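Local coordinates for protein pseudoazurin (Methylobacterium extorquens, PDB 1PMY) that binds one copper ion in a cupredoxin fold and, as a type 1 blue copper protein, probably carries electrons between partners in the periplasm, at residues 41-53 / 97-109. Residues are numbered along the deposited sequence; the frame is centred on the assembly and turned at random.
Sequences NVETIKGMAPDGA and DNLEAAKSVQHNK
The type II turn from Ile45 to Met48, which follows edge strand 43-44 of the pseudoazurin beta-sandwich, packs against helix 99-103 and the chain leading from it to helix 109-120. Met48 lies at the centre of the contact, touching Ala102, Val105 and His107. Its CG passes 4.0 Å from Val105 CG2 and 4.2 Å from Ala102 CB. The bend at chi3 (81°) brings CE to 3.5 Å from Ala102 O. The sulfur meets the imidazole of His107 at its edge, SD lying 3.8 Å from His107 CE1 and 80° off the ring normal. Ile45 CG2 approaches the same ring near its plane, 4.1 Å from His107 NE2, while His107 ND1 makes a weak hydrogen bond to Gln112 on helix 109-120. Val105 CG2 also packs on the carbonyl of Gly47, whose positive phi suits the third position of the turn. Toward Pro50 the contact turns polar: one water donates to Gly47 O and accepts from Ala49 N and from Asn98 ND2 (3.0 Å), bridging turn and helix start. Asn98 ND2 also bonds Val73 O of strand 72-77, which helps to hold the amide beside the Ala49-Pro50 peptide, with ND2 3.4 Å from Ala49 C. Phe119 of helix 109-120 further covers Met48. Such packing of a C-terminal helical extension on a cupredoxin sandwich, here with the side chain of Ile45 about 12 Å from the copper, is characteristic of pseudoazurins.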
loop_
_atom_site.group_PDB
_atom_site.type_symbol
_atom_site.label_atom_id
_atom_site.label_comp_id
_atom_site.label_asym_id
_atom_site.label_seq_id
_atom_site.Cartn_x
_atom_site.Cartn_y
_atom_site.Cartn_z
ATOM N N ASN A 41 8.048 2.813 -7.081
ATOM C CA ASN A 41 6.708 2.991 -7.728
ATOM C C ASN A 41 5.684 2.422 -6.711
ATOM O O ASN A 41 6.053 1.922 -5.645
ATOM C CB ASN A 41 6.519 2.520 -9.115
ATOM C CG ASN A 41 6.367 0.992 -9.253
ATOM O OD1 ASN A 41 6.730 0.328 -8.244
ATOM N ND2 ASN A 41 5.654 0.668 -10.316
ATOM N N VAL A 42 4.469 2.349 -7.231
ATOM C CA VAL A 42 3.336 1.771 -6.504
ATOM C C VAL A 42 2.550 0.867 -7.499
ATOM O O VAL A 42 2.259 1.228 -8.670
ATOM C CB VAL A 42 2.391 2.942 -6.019
ATOM C CG1 VAL A 42 1.330 2.273 -5.101
ATOM C CG2 VAL A 42 3.197 3.879 -5.069
ATOM N N GLU A 43 2.278 -0.319 -6.991
ATOM C CA GLU A 43 1.515 -1.276 -7.863
ATOM C C GLU A 43 0.646 -2.115 -6.975
ATOM O O GLU A 43 1.042 -2.546 -5.840
ATOM C CB GLU A 43 2.428 -2.152 -8.728
ATOM C CG GLU A 43 1.720 -3.180 -9.608
ATOM C CD GLU A 43 2.561 -3.936 -10.597
ATOM O OE1 GLU A 43 3.738 -3.606 -10.648
ATOM O OE2 GLU A 43 2.068 -4.784 -11.345
ATOM N N THR A 44 -0.536 -2.364 -7.495
ATOM C CA THR A 44 -1.484 -3.249 -6.728
ATOM C C THR A 44 -0.788 -4.638 -6.494
ATOM O O THR A 44 -0.070 -5.113 -7.418
ATOM C CB THR A 44 -2.699 -3.527 -7.715
ATOM O OG1 THR A 44 -3.326 -2.234 -7.951
ATOM C CG2 THR A 44 -3.710 -4.589 -7.228
ATOM N N ILE A 45 -1.056 -5.224 -5.353
ATOM C CA ILE A 45 -0.655 -6.641 -5.170
ATOM C C ILE A 45 -1.985 -7.440 -5.459
ATOM O O ILE A 45 -3.031 -7.241 -4.808
ATOM C CB ILE A 45 -0.236 -6.929 -3.718
ATOM C CG1 ILE A 45 1.208 -6.351 -3.612
ATOM C CG2 ILE A 45 -0.093 -8.548 -3.550
ATOM C CD1 ILE A 45 1.532 -5.999 -2.133
ATOM N N LYS A 46 -1.988 -8.202 -6.551
ATOM C CA LYS A 46 -3.229 -8.956 -6.912
ATOM C C LYS A 46 -3.699 -9.787 -5.754
ATOM O O LYS A 46 -2.914 -10.445 -5.022
ATOM C CB LYS A 46 -2.806 -9.839 -8.123
ATOM C CG LYS A 46 -4.076 -10.439 -8.653
ATOM C CD LYS A 46 -4.165 -11.002 -10.029
ATOM C CE LYS A 46 -5.114 -12.175 -10.199
ATOM N NZ LYS A 46 -4.559 -13.374 -9.453
ATOM N N GLY A 47 -4.989 -9.811 -5.465
ATOM C CA GLY A 47 -5.625 -10.556 -4.394
ATOM C C GLY A 47 -5.703 -9.653 -3.147
ATOM O O GLY A 47 -6.338 -10.095 -2.158
ATOM N N MET A 48 -5.191 -8.412 -3.285
ATOM C CA MET A 48 -5.239 -7.501 -2.105
ATOM C C MET A 48 -5.984 -6.204 -2.527
ATOM O O MET A 48 -5.423 -5.099 -2.447
ATOM C CB MET A 48 -3.889 -7.173 -1.427
ATOM C CG MET A 48 -3.186 -8.382 -0.949
ATOM S SD MET A 48 -1.596 -7.981 -0.187
ATOM C CE MET A 48 -2.190 -7.499 1.453
ATOM N N ALA A 49 -7.249 -6.369 -2.938
ATOM C CA ALA A 49 -8.073 -5.207 -3.351
ATOM C C ALA A 49 -9.551 -5.570 -3.419
ATOM O O ALA A 49 -9.842 -6.704 -3.872
ATOM C CB ALA A 49 -7.630 -4.671 -4.712
ATOM N N PRO A 50 -10.406 -4.622 -3.108
ATOM C CA PRO A 50 -11.858 -4.943 -3.217
ATOM C C PRO A 50 -12.166 -5.108 -4.688
ATOM O O PRO A 50 -11.544 -4.615 -5.616
ATOM C CB PRO A 50 -12.517 -3.815 -2.459
ATOM C CG PRO A 50 -11.592 -2.644 -2.650
ATOM C CD PRO A 50 -10.162 -3.274 -2.622
ATOM N N ASP A 51 -13.203 -5.939 -4.936
ATOM C CA ASP A 51 -13.590 -6.250 -6.327
ATOM C C ASP A 51 -14.134 -4.977 -6.935
ATOM O O ASP A 51 -14.763 -4.220 -6.186
ATOM C CB ASP A 51 -14.368 -7.547 -6.473
ATOM C CG ASP A 51 -15.512 -7.672 -5.533
ATOM O OD1 ASP A 51 -16.175 -6.600 -5.344
ATOM O OD2 ASP A 51 -15.741 -8.798 -4.964
ATOM N N GLY A 52 -13.738 -4.734 -8.163
ATOM C CA GLY A 52 -14.205 -3.447 -8.775
ATOM C C GLY A 52 -13.166 -2.353 -8.752
ATOM O O GLY A 52 -13.305 -1.406 -9.562
ATOM N N ALA A 53 -12.165 -2.430 -7.865
ATOM C CA ALA A 53 -11.094 -1.411 -7.834
ATOM C C ALA A 53 -10.217 -1.557 -9.092
ATOM O O ALA A 53 -9.935 -2.686 -9.600
ATOM C CB ALA A 53 -10.333 -1.519 -6.548
ATOM N N ASP A 97 -15.162 -6.630 3.766
ATOM C CA ASP A 97 -15.522 -7.805 2.950
ATOM C C ASP A 97 -14.289 -8.546 2.451
ATOM O O ASP A 97 -14.313 -9.794 2.512
ATOM C CB ASP A 97 -16.432 -7.459 1.768
ATOM C CG ASP A 97 -17.769 -6.884 2.059
ATOM O OD1 ASP A 97 -18.199 -6.721 3.224
ATOM O OD2 ASP A 97 -18.472 -6.551 1.066
ATOM N N ASN A 98 -13.252 -7.860 1.963
ATOM C CA ASN A 98 -12.062 -8.468 1.442
ATOM C C ASN A 98 -10.910 -8.668 2.404
ATOM O O ASN A 98 -9.766 -9.095 2.045
ATOM C CB ASN A 98 -11.628 -7.843 0.110
ATOM C CG ASN A 98 -10.878 -6.514 0.451
ATOM O OD1 ASN A 98 -11.369 -5.663 1.192
ATOM N ND2 ASN A 98 -9.677 -6.416 -0.100
ATOM N N LEU A 99 -11.087 -8.344 3.676
ATOM C CA LEU A 99 -9.994 -8.556 4.681
ATOM C C LEU A 99 -9.465 -9.996 4.761
ATOM O O LEU A 99 -8.246 -10.131 4.740
ATOM C CB LEU A 99 -10.596 -8.117 6.044
ATOM C CG LEU A 99 -9.565 -8.106 7.174
ATOM C CD1 LEU A 99 -8.337 -7.326 6.913
ATOM C CD2 LEU A 99 -10.364 -7.441 8.364
ATOM N N GLU A 100 -10.274 -10.992 4.905
ATOM C CA GLU A 100 -9.758 -12.400 5.060
ATOM C C GLU A 100 -9.036 -12.766 3.781
ATOM O O GLU A 100 -7.959 -13.403 3.863
ATOM C CB GLU A 100 -10.971 -13.316 5.319
ATOM C CG GLU A 100 -10.659 -14.828 5.434
ATOM C CD GLU A 100 -9.642 -15.230 6.443
ATOM O OE1 GLU A 100 -9.333 -14.522 7.419
ATOM O OE2 GLU A 100 -9.071 -16.331 6.158
ATOM N N ALA A 101 -9.577 -12.396 2.619
ATOM C CA ALA A 101 -8.925 -12.624 1.345
ATOM C C ALA A 101 -7.540 -11.966 1.246
ATOM O O ALA A 101 -6.530 -12.560 0.794
ATOM C CB ALA A 101 -9.783 -12.366 0.126
ATOM N N ALA A 102 -7.518 -10.691 1.639
ATOM C CA ALA A 102 -6.265 -9.872 1.473
ATOM C C ALA A 102 -5.193 -10.383 2.425
ATOM O O ALA A 102 -3.997 -10.477 2.028
ATOM C CB ALA A 102 -6.522 -8.404 1.638
ATOM N N LYS A 103 -5.577 -10.737 3.642
ATOM C CA LYS A 103 -4.640 -11.238 4.695
ATOM C C LYS A 103 -4.090 -12.613 4.330
ATOM O O LYS A 103 -2.950 -12.983 4.616
ATOM C CB LYS A 103 -5.401 -11.267 5.968
ATOM C CG LYS A 103 -5.012 -10.889 7.314
ATOM C CD LYS A 103 -6.121 -11.291 8.307
ATOM C CE LYS A 103 -6.243 -12.738 8.661
ATOM N NZ LYS A 103 -6.986 -13.757 7.850
ATOM N N SER A 104 -4.865 -13.412 3.544
ATOM C CA SER A 104 -4.474 -14.733 3.082
ATOM C C SER A 104 -3.458 -14.770 1.981
ATOM O O SER A 104 -2.946 -15.877 1.670
ATOM C CB SER A 104 -5.731 -15.560 2.731
ATOM O OG SER A 104 -6.582 -15.655 3.837
ATOM N N VAL A 105 -3.182 -13.660 1.310
ATOM C CA VAL A 105 -2.150 -13.674 0.219
ATOM C C VAL A 105 -0.828 -13.900 0.914
ATOM O O VAL A 105 -0.562 -13.403 2.020
ATOM C CB VAL A 105 -2.291 -12.429 -0.661
ATOM C CG1 VAL A 105 -1.125 -12.350 -1.673
ATOM C CG2 VAL A 105 -3.605 -12.352 -1.399
ATOM N N GLN A 106 0.049 -14.755 0.337
ATOM C CA GLN A 106 1.313 -15.093 0.974
ATOM C C GLN A 106 2.422 -14.252 0.327
ATOM O O GLN A 106 2.242 -13.797 -0.807
ATOM C CB GLN A 106 1.638 -16.589 1.017
ATOM C CG GLN A 106 0.392 -17.403 1.467
ATOM C CD GLN A 106 0.503 -18.891 1.278
ATOM O OE1 GLN A 106 1.444 -19.551 0.862
ATOM N NE2 GLN A 106 -0.632 -19.545 1.633
ATOM N N HIS A 107 3.453 -14.138 1.088
ATOM C CA HIS A 107 4.637 -13.299 0.631
ATOM C C HIS A 107 5.898 -13.941 1.218
ATOM O O HIS A 107 5.802 -14.803 2.088
ATOM C CB HIS A 107 4.483 -11.876 1.312
ATOM C CG HIS A 107 3.197 -11.177 0.969
ATOM N ND1 HIS A 107 2.044 -11.124 1.734
ATOM C CD2 HIS A 107 2.920 -10.556 -0.206
ATOM C CE1 HIS A 107 1.101 -10.451 1.006
ATOM N NE2 HIS A 107 1.643 -10.122 -0.164
ATOM N N ASN A 108 7.076 -13.391 0.776
ATOM C CA ASN A 108 8.354 -13.857 1.392
ATOM C C ASN A 108 8.313 -13.415 2.873
ATOM O O ASN A 108 7.551 -12.481 3.229
ATOM C CB ASN A 108 9.597 -13.214 0.690
ATOM C CG ASN A 108 9.417 -11.676 0.710
ATOM O OD1 ASN A 108 9.892 -11.066 1.694
ATOM N ND2 ASN A 108 8.713 -11.122 -0.262
ATOM N N LYS A 109 9.145 -14.057 3.643
ATOM C CA LYS A 109 9.301 -13.883 5.063
ATOM C C LYS A 109 9.382 -12.428 5.514
ATOM O O LYS A 109 8.635 -11.979 6.412
ATOM C CB LYS A 109 10.462 -14.703 5.631
ATOM C CG LYS A 109 10.390 -14.737 7.165
ATOM C CD LYS A 109 11.593 -15.371 7.805
ATOM C CE LYS A 109 11.320 -16.254 9.007
ATOM N NZ LYS A 109 10.152 -15.816 9.826
HETATM O O HOH W 1 -8.836 -8.771 -1.735
#